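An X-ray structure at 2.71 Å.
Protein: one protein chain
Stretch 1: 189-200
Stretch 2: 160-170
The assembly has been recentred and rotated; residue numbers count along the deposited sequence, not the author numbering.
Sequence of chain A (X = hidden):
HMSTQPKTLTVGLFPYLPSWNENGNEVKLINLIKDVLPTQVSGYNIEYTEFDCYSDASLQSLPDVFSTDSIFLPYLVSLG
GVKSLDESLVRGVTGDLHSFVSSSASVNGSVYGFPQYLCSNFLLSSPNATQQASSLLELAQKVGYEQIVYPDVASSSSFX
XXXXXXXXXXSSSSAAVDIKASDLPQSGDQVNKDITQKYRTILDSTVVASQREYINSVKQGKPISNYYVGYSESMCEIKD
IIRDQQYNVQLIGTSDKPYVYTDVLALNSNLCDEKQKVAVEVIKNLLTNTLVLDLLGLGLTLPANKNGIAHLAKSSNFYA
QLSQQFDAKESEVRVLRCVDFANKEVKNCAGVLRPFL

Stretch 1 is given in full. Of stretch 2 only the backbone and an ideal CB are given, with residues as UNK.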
ATOM      1  N   ASP A 189     -22.120 -10.953 -17.460  1.00 78.11           N
ATOM      2  CA  ASP A 189     -22.157 -10.488 -18.839  1.00 78.11           C
ATOM      3  C   ASP A 189     -21.530  -9.101 -18.946  1.00 78.11           C
ATOM      4  O   ASP A 189     -21.308  -8.589 -20.043  1.00 78.11           O
ATOM      5  CB  ASP A 189     -23.597 -10.464 -19.355  1.00121.31           C
ATOM      6  CG  ASP A 189     -24.562  -9.840 -18.365  1.00121.31           C
ATOM      7  OD1 ASP A 189     -25.054 -10.565 -17.475  1.00121.31           O
ATOM      8  OD2 ASP A 189     -24.832  -8.625 -18.477  1.00121.31           O
ATOM      9  N   GLN A 190     -21.248  -8.503 -17.793  1.00 84.06           N
ATOM     10  CA  GLN A 190     -20.610  -7.195 -17.736  1.00 84.06           C
ATOM     11  C   GLN A 190     -19.105  -7.348 -17.544  1.00 84.06           C
ATOM     12  O   GLN A 190     -18.358  -6.372 -17.605  1.00 84.06           O
ATOM     13  CB  GLN A 190     -21.201  -6.359 -16.599  1.00 85.14           C
ATOM     14  CG  GLN A 190     -22.714  -6.218 -16.654  1.00 85.14           C
ATOM     15  CD  GLN A 190     -23.265  -5.407 -15.499  1.00 85.14           C
ATOM     16  OE1 GLN A 190     -22.542  -4.636 -14.867  1.00 85.14           O
ATOM     17  NE2 GLN A 190     -24.549  -5.580 -15.211  1.00 85.14           N
ATOM     18  N   VAL A 191     -18.670  -8.582 -17.307  1.00 67.82           N
ATOM     19  CA  VAL A 191     -17.252  -8.883 -17.152  1.00 67.82           C
ATOM     20  C   VAL A 191     -16.533  -8.780 -18.494  1.00 67.82           C
ATOM     21  O   VAL A 191     -16.856  -9.504 -19.435  1.00 67.82           O
ATOM     22  CB  VAL A 191     -17.036 -10.296 -16.573  1.00 54.10           C
ATOM     23  CG1 VAL A 191     -15.555 -10.652 -16.568  1.00 54.10           C
ATOM     24  CG2 VAL A 191     -17.623 -10.395 -15.173  1.00 54.10           C
ATOM     25  N   ASN A 192     -15.562  -7.875 -18.575  1.00 68.25           N
ATOM     26  CA  ASN A 192     -14.796  -7.677 -19.801  1.00 68.25           C
ATOM     27  C   ASN A 192     -13.905  -8.880 -20.092  1.00 68.25           C
ATOM     28  O   ASN A 192     -12.931  -9.129 -19.381  1.00 68.25           O
ATOM     29  CB  ASN A 192     -13.957  -6.401 -19.703  1.00 76.50           C
ATOM     30  CG  ASN A 192     -13.429  -5.939 -21.050  1.00 76.50           C
ATOM     31  OD1 ASN A 192     -13.050  -6.748 -21.898  1.00 76.50           O
ATOM     32  ND2 ASN A 192     -13.402  -4.627 -21.253  1.00 76.50           N
ATOM     33  N   LYS A 193     -14.241  -9.619 -21.144  1.00 80.63           N
ATOM     34  CA  LYS A 193     -13.532 -10.849 -21.483  1.00 80.63           C
ATOM     35  C   LYS A 193     -12.092 -10.610 -21.931  1.00 80.63           C
ATOM     36  O   LYS A 193     -11.237 -11.484 -21.779  1.00 80.63           O
ATOM     37  CB  LYS A 193     -14.296 -11.637 -22.551  1.00 61.84           C
ATOM     38  CG  LYS A 193     -15.181 -12.741 -21.993  1.00 61.84           C
ATOM     39  CD  LYS A 193     -16.225 -12.196 -21.035  1.00 61.84           C
ATOM     40  CE  LYS A 193     -17.071 -13.309 -20.443  1.00 61.84           C
ATOM     41  NZ  LYS A 193     -18.128 -12.776 -19.540  1.00 61.84           N
ATOM     42  N   ASP A 194     -11.826  -9.432 -22.485  1.00104.44           N
ATOM     43  CA  ASP A 194     -10.476  -9.079 -22.906  1.00104.44           C
ATOM     44  C   ASP A 194      -9.574  -8.873 -21.694  1.00104.44           C
ATOM     45  O   ASP A 194      -8.390  -9.211 -21.720  1.00104.44           O
ATOM     46  CB  ASP A 194     -10.490  -7.821 -23.775  1.00119.58           C
ATOM     47  CG  ASP A 194     -11.213  -8.031 -25.092  1.00119.58           C
ATOM     48  OD1 ASP A 194     -11.176  -9.163 -25.618  1.00119.58           O
ATOM     49  OD2 ASP A 194     -11.816  -7.063 -25.601  1.00119.58           O
ATOM     50  N   ILE A 195     -10.147  -8.318 -20.632  1.00 82.26           N
ATOM     51  CA  ILE A 195      -9.414  -8.080 -19.395  1.00 82.26           C
ATOM     52  C   ILE A 195      -9.236  -9.385 -18.624  1.00 82.26           C
ATOM     53  O   ILE A 195      -8.184  -9.632 -18.032  1.00 82.26           O
ATOM     54  CB  ILE A 195     -10.137  -7.048 -18.511  1.00 70.96           C
ATOM     55  CG1 ILE A 195     -10.362  -5.751 -19.290  1.00 70.96           C
ATOM     56  CG2 ILE A 195      -9.350  -6.777 -17.242  1.00 70.96           C
ATOM     57  CD1 ILE A 195      -9.094  -5.152 -19.863  1.00 70.96           C
ATOM     58  N   THR A 196     -10.269 -10.222 -18.647  1.00 69.33           N
ATOM     59  CA  THR A 196     -10.216 -11.530 -18.004  1.00 69.33           C
ATOM     60  C   THR A 196      -9.186 -12.423 -18.703  1.00 69.33           C
ATOM     61  O   THR A 196      -8.633 -13.348 -18.101  1.00 69.33           O
ATOM     62  CB  THR A 196     -11.620 -12.195 -17.961  1.00 74.57           C
ATOM     63  OG1 THR A 196     -11.988 -12.457 -16.601  1.00 74.57           O
ATOM     64  CG2 THR A 196     -11.653 -13.497 -18.750  1.00 74.57           C
ATOM     65  N   GLN A 197      -8.920 -12.119 -19.970  1.00 81.58           N
ATOM     66  CA  GLN A 197      -7.902 -12.824 -20.740  1.00 81.58           C
ATOM     67  C   GLN A 197      -6.505 -12.490 -20.225  1.00 81.58           C
ATOM     68  O   GLN A 197      -5.667 -13.377 -20.056  1.00 81.58           O
ATOM     69  CB  GLN A 197      -8.014 -12.462 -22.222  1.00116.29           C
ATOM     70  CG  GLN A 197      -6.921 -13.049 -23.106  1.00116.29           C
ATOM     71  CD  GLN A 197      -7.112 -14.530 -23.381  1.00116.29           C
ATOM     72  OE1 GLN A 197      -7.092 -15.354 -22.467  1.00116.29           O
ATOM     73  NE2 GLN A 197      -7.299 -14.875 -24.650  1.00116.29           N
ATOM     74  N   LYS A 198      -6.264 -11.204 -19.981  1.00 75.09           N
ATOM     75  CA  LYS A 198      -4.974 -10.732 -19.489  1.00 75.09           C
ATOM     76  C   LYS A 198      -4.651 -11.319 -18.118  1.00 75.09           C
ATOM     77  O   LYS A 198      -3.524 -11.745 -17.864  1.00 75.09           O
ATOM     78  CB  LYS A 198      -4.966  -9.205 -19.402  1.00 85.13           C
ATOM     79  CG  LYS A 198      -5.396  -8.496 -20.674  1.00 85.13           C
ATOM     80  CD  LYS A 198      -4.401  -8.712 -21.800  1.00 85.13           C
ATOM     81  CE  LYS A 198      -4.778  -7.892 -23.023  1.00 85.13           C
ATOM     82  NZ  LYS A 198      -4.845  -6.436 -22.710  1.00 85.13           N
ATOM     83  N   TYR A 199      -5.648 -11.330 -17.239  1.00 69.70           N
ATOM     84  CA  TYR A 199      -5.485 -11.845 -15.884  1.00 69.70           C
ATOM     85  C   TYR A 199      -5.122 -13.325 -15.905  1.00 69.70           C
ATOM     86  O   TYR A 199      -4.292 -13.781 -15.119  1.00 69.70           O
ATOM     87  CB  TYR A 199      -6.770 -11.630 -15.079  1.00 69.31           C
ATOM     88  CG  TYR A 199      -6.657 -11.958 -13.603  1.00 69.31           C
ATOM     89  CD1 TYR A 199      -6.814 -13.259 -13.144  1.00 69.31           C
ATOM     90  CD2 TYR A 199      -6.408 -10.961 -12.669  1.00 69.31           C
ATOM     91  CE1 TYR A 199      -6.714 -13.561 -11.798  1.00 69.31           C
ATOM     92  CE2 TYR A 199      -6.309 -11.253 -11.319  1.00 69.31           C
ATOM     93  CZ  TYR A 199      -6.464 -12.555 -10.890  1.00 69.31           C
ATOM     94  OH  TYR A 199      -6.367 -12.854  -9.550  1.00 69.31           O
ATOM     95  N   ARG A 200      -5.750 -14.070 -16.809  1.00 74.93           N
ATOM     96  CA  ARG A 200      -5.515 -15.505 -16.914  1.00 74.93           C
ATOM     97  C   ARG A 200      -4.086 -15.791 -17.363  1.00 74.93           C
ATOM     98  O   ARG A 200      -3.481 -16.777 -16.942  1.00 74.93           O
ATOM     99  CB  ARG A 200      -6.515 -16.140 -17.884  1.00 96.80           C
ATOM    100  CG  ARG A 200      -6.647 -17.649 -17.747  1.00 96.80           C
ATOM    101  CD  ARG A 200      -7.028 -18.038 -16.328  1.00 96.80           C
ATOM    102  NE  ARG A 200      -7.725 -19.320 -16.276  1.00 96.80           N
ATOM    103  CZ  ARG A 200      -7.120 -20.501 -16.196  1.00 96.80           C
ATOM    104  NH1 ARG A 200      -7.839 -21.614 -16.152  1.00 96.80           N
ATOM    105  NH2 ARG A 200      -5.797 -20.568 -16.160  1.00 96.80           N
ATOM    106  N   UNK A 160      -7.123  -8.209  -4.320  1.00 74.52           N
ATOM    107  CA  UNK A 160      -6.176  -8.339  -5.425  1.00 74.52           C
ATOM    108  C   UNK A 160      -6.896  -8.639  -6.738  1.00 74.52           C
ATOM    109  O   UNK A 160      -6.541  -8.097  -7.787  1.00 74.52           O
ATOM    110  CB  UNK A 160      -5.156  -9.438  -5.123  1.00 74.52           C
ATOM    111  N   UNK A 161      -7.905  -9.503  -6.673  1.00 59.43           N
ATOM    112  CA  UNK A 161      -8.730  -9.813  -7.835  1.00 59.43           C
ATOM    113  C   UNK A 161      -9.404  -8.547  -8.352  1.00 59.43           C
ATOM    114  O   UNK A 161      -9.400  -8.273  -9.554  1.00 59.43           O
ATOM    115  CB  UNK A 161      -9.777 -10.873  -7.488  1.00 59.43           C
ATOM    116  N   UNK A 162      -9.974  -7.776  -7.431  1.00 62.08           N
ATOM    117  CA  UNK A 162     -10.601  -6.504  -7.766  1.00 62.08           C
ATOM    118  C   UNK A 162      -9.589  -5.511  -8.334  1.00 62.08           C
ATOM    119  O   UNK A 162      -9.871  -4.810  -9.305  1.00 62.08           O
ATOM    120  CB  UNK A 162     -11.280  -5.910  -6.530  1.00 62.08           C
ATOM    121  N   UNK A 163      -8.410  -5.462  -7.722  1.00 65.71           N
ATOM    122  CA  UNK A 163      -7.383  -4.511  -8.107  1.00 65.71           C
ATOM    123  C   UNK A 163      -6.818  -4.737  -9.496  1.00 65.71           C
ATOM    124  O   UNK A 163      -6.806  -3.823 -10.321  1.00 65.71           O
ATOM    125  CB  UNK A 163      -6.242  -4.555  -7.088  1.00 65.71           C
ATOM    126  N   UNK A 164      -6.349  -5.954  -9.755  1.00 74.11           N
ATOM    127  CA  UNK A 164      -5.722  -6.278 -11.033  1.00 74.11           C
ATOM    128  C   UNK A 164      -6.673  -6.107 -12.212  1.00 74.11           C
ATOM    129  O   UNK A 164      -6.261  -5.674 -13.287  1.00 74.11           O
ATOM    130  CB  UNK A 164      -5.194  -7.714 -11.004  1.00 74.11           C
ATOM    131  N   UNK A 165      -7.941  -6.450 -12.006  1.00 76.50           N
ATOM    132  CA  UNK A 165      -8.946  -6.299 -13.049  1.00 76.50           C
ATOM    133  C   UNK A 165      -9.089  -4.836 -13.452  1.00 76.50           C
ATOM    134  O   UNK A 165      -9.103  -4.510 -14.637  1.00 76.50           O
ATOM    135  CB  UNK A 165     -10.292  -6.855 -12.580  1.00 76.50           C
ATOM    136  N   UNK A 166      -9.185  -3.960 -12.459  1.00 69.90           N
ATOM    137  CA  UNK A 166      -9.357  -2.534 -12.713  1.00 69.90           C
ATOM    138  C   UNK A 166      -8.089  -1.896 -13.275  1.00 69.90           C
ATOM    139  O   UNK A 166      -8.159  -0.937 -14.042  1.00 69.90           O
ATOM    140  CB  UNK A 166      -9.771  -1.819 -11.425  1.00 69.90           C
ATOM    141  N   UNK A 167      -6.934  -2.429 -12.891  1.00 93.05           N
ATOM    142  CA  UNK A 167      -5.664  -1.920 -13.399  1.00 93.05           C
ATOM    143  C   UNK A 167      -5.490  -2.263 -14.875  1.00 93.05           C
ATOM    144  O   UNK A 167      -5.034  -1.436 -15.665  1.00 93.05           O
ATOM    145  CB  UNK A 167      -4.499  -2.486 -12.585  1.00 93.05           C
ATOM    146  N   UNK A 168      -5.854  -3.489 -15.239  1.00 87.36           N
ATOM    147  CA  UNK A 168      -5.804  -3.928 -16.628  1.00 87.36           C
ATOM    148  C   UNK A 168      -6.837  -3.178 -17.462  1.00 87.36           C
ATOM    149  O   UNK A 168      -6.614  -2.895 -18.639  1.00 87.36           O
ATOM    150  CB  UNK A 168      -6.037  -5.437 -16.723  1.00 87.36           C
ATOM    151  N   UNK A 169      -7.966  -2.857 -16.838  1.00 75.05           N
ATOM    152  CA  UNK A 169      -9.086  -2.234 -17.536  1.00 75.05           C
ATOM    153  C   UNK A 169      -8.893  -0.735 -17.750  1.00 75.05           C
ATOM    154  O   UNK A 169      -8.585  -0.296 -18.859  1.00 75.05           O
ATOM    155  CB  UNK A 169     -10.380  -2.476 -16.756  1.00 75.05           C
ATOM    156  N   UNK A 170      -9.079   0.045 -16.689  1.00 87.69           N
ATOM    157  CA  UNK A 170      -9.043   1.503 -16.789  1.00 87.69           C
ATOM    158  C   UNK A 170      -7.670   2.061 -17.156  1.00 87.69           C
ATOM    159  O   UNK A 170      -6.640   1.429 -16.916  1.00 87.69           O
ATOM    160  CB  UNK A 170      -9.496   2.116 -15.462  1.00 87.69           C
TER

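Residues 160–169 form a helix that meets the helix 193–200 at an angle of 119° between their N-to-C directions, with a closest axial approach of 9.4 Å. Position 160 has its CA-to-CB bond sideways to stretch 1, with nothing of that stretch within 5.5 Å of the CB, so the contact sets little preference; it is Thr160.

At position 161 the CB also points sideways, 4.5 Å from Tyr199 OH. A small or medium apolar side chain would fit beside the end of the tyrosine, and a polar one could address its hydroxyl. The residue is Val161, with chi1 in the t well, and its CG2 packs 3.7 Å from Tyr199 OH.

Position 162 points away from stretch 1 and is Phe162. Position 163 is out of reach, and here stretch 1 gives no basis for a choice; the residue is Gly163.

The CB at position 164 points toward stretch 1 and lies just 3.7 Å from Tyr199 CE2. An aliphatic residue such as leucine, isoleucine or methionine would suit the carbon-rich ring, although alanine would already touch it. Leu164 takes the m rotamer about chi1, and its CD1 comes within 3.6 Å of Tyr199 CE2, approaching the ring obliquely.

Position 165 starts sideways, its CB 4.8 Å from Ile195 CG2. Beyond it lie Ile195, Val191 and the backbone N of Asn192, an amide placed just before the first turn of the helix. A short apolar residue could cover the isoleucine, but a long side chain with an acceptor at its tip could also reach the amide. Tyr165 does both. With chi1 at 178° its ring extends along stretch 1, CD1 resting 3.6 Å from Ile195 CG2, while Asn192 N donates a hydrogen bond to Tyr165 OH (2.9 Å, 164°). The nearly straight geometry ties the tip of the ring to the N-cap residue, whose own side chain accepts from Asp194 N.

Positions 166 and 167 have no contact with stretch 1, the former pointing away and the latter sideways; they are Gln166 and Gln167.

Position 168 points toward stretch 1, its CB 3.6 Å from Ile195 CG2 and 4.7 Å from Lys198 CB. The carbon surroundings favour a branched or flexible aliphatic side chain. Leu168 (chi1 m, chi2 t) spreads over one helical turn: CD1 lies 4.1 Å from Tyr199 CB, and CD2 lies 3.7 Å from Lys198 CB, against the root of a lysine whose end leads away.

At position 169 the CB is sideways but 4.1 Å from Ile195 CG1, and the CA atoms of 169 and Ile195 are 6.1 Å apart. Leucine or methionine could curl back over the isoleucine. Leu169 does so, its CD1 lying 3.7 Å from Ile195 CG1 and 3.6 Å from Asn192 ND2.

Position 170 leaves helical phi/psi and its CB points away, leaving the choice open. Gln170 turns back on its own helix, its NE2 donating to Gln166 O at 3.1 Å.

Stretch 2, residues 160-170: TVFGLYQQLLQ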
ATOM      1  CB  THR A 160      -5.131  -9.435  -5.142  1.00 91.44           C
ATOM      2  OG1 THR A 160      -4.501  -9.180  -3.880  1.00 91.44           O
ATOM      3  CG2 THR A 160      -4.074  -9.462  -6.235  1.00 91.44           C
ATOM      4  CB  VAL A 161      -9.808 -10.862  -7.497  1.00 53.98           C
ATOM      5  CG1 VAL A 161     -10.824 -10.971  -8.624  1.00 53.98           C
ATOM      6  CG2 VAL A 161      -9.167 -12.210  -7.214  1.00 53.98           C
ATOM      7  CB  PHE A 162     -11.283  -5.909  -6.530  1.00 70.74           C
ATOM      8  CG  PHE A 162     -11.709  -4.477  -6.696  1.00 70.74           C
ATOM      9  CD1 PHE A 162     -12.876  -4.161  -7.369  1.00 70.74           C
ATOM     10  CD2 PHE A 162     -10.943  -3.446  -6.172  1.00 70.74           C
ATOM     11  CE1 PHE A 162     -13.270  -2.845  -7.524  1.00 70.74           C
ATOM     12  CE2 PHE A 162     -11.332  -2.128  -6.323  1.00 70.74           C
ATOM     13  CZ  PHE A 162     -12.497  -1.828  -7.000  1.00 70.74           C
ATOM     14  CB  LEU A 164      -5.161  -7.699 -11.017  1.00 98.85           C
ATOM     15  CG  LEU A 164      -3.971  -7.944 -10.091  1.00 98.85           C
ATOM     16  CD1 LEU A 164      -3.420  -9.337 -10.312  1.00 98.85           C
ATOM     17  CD2 LEU A 164      -2.891  -6.896 -10.312  1.00 98.85           C
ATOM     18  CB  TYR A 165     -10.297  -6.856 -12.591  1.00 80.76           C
ATOM     19  CG  TYR A 165     -11.405  -6.696 -13.610  1.00 80.76           C
ATOM     20  CD1 TYR A 165     -11.588  -7.633 -14.621  1.00 80.76           C
ATOM     21  CD2 TYR A 165     -12.269  -5.608 -13.562  1.00 80.76           C
ATOM     22  CE1 TYR A 165     -12.598  -7.488 -15.557  1.00 80.76           C
ATOM     23  CE2 TYR A 165     -13.280  -5.455 -14.493  1.00 80.76           C
ATOM     24  CZ  TYR A 165     -13.441  -6.398 -15.487  1.00 80.76           C
ATOM     25  OH  TYR A 165     -14.448  -6.247 -16.412  1.00 80.76           O
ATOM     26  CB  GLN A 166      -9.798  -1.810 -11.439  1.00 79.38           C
ATOM     27  CG  GLN A 166     -11.142  -2.276 -10.898  1.00 79.38           C
ATOM     28  CD  GLN A 166     -12.291  -1.969 -11.839  1.00 79.38           C
ATOM     29  OE1 GLN A 166     -12.221  -1.039 -12.642  1.00 79.38           O
ATOM     30  NE2 GLN A 166     -13.357  -2.755 -11.745  1.00 79.38           N
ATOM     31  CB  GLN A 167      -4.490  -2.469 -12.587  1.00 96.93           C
ATOM     32  CG  GLN A 167      -4.403  -1.941 -11.167  1.00 96.93           C
ATOM     33  CD  GLN A 167      -3.162  -2.426 -10.444  1.00 96.93           C
ATOM     34  OE1 GLN A 167      -2.114  -2.633 -11.057  1.00 96.93           O
ATOM     35  NE2 GLN A 167      -3.274  -2.615  -9.135  1.00 96.93           N
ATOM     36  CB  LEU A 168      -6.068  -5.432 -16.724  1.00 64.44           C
ATOM     37  CG  LEU A 168      -5.029  -6.397 -16.153  1.00 64.44           C
ATOM     38  CD1 LEU A 168      -5.658  -7.755 -15.883  1.00 64.44           C
ATOM     39  CD2 LEU A 168      -3.858  -6.540 -17.103  1.00 64.44           C
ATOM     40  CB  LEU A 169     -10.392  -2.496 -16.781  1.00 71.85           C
ATOM     41  CG  LEU A 169     -11.682  -1.936 -17.384  1.00 71.85           C
ATOM     42  CD1 LEU A 169     -11.899  -2.466 -18.793  1.00 71.85           C
ATOM     43  CD2 LEU A 169     -12.871  -2.265 -16.493  1.00 71.85           C
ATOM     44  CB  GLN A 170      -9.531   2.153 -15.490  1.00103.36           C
ATOM     45  CG  GLN A 170     -11.038   2.345 -15.406  1.00103.36           C
ATOM     46  CD  GLN A 170     -11.774   1.080 -15.015  1.00103.36           C
ATOM     47  OE1 GLN A 170     -12.978   0.954 -15.240  1.00103.36           O
ATOM     48  NE2 GLN A 170     -11.056   0.138 -14.416  1.00103.36           N
TER
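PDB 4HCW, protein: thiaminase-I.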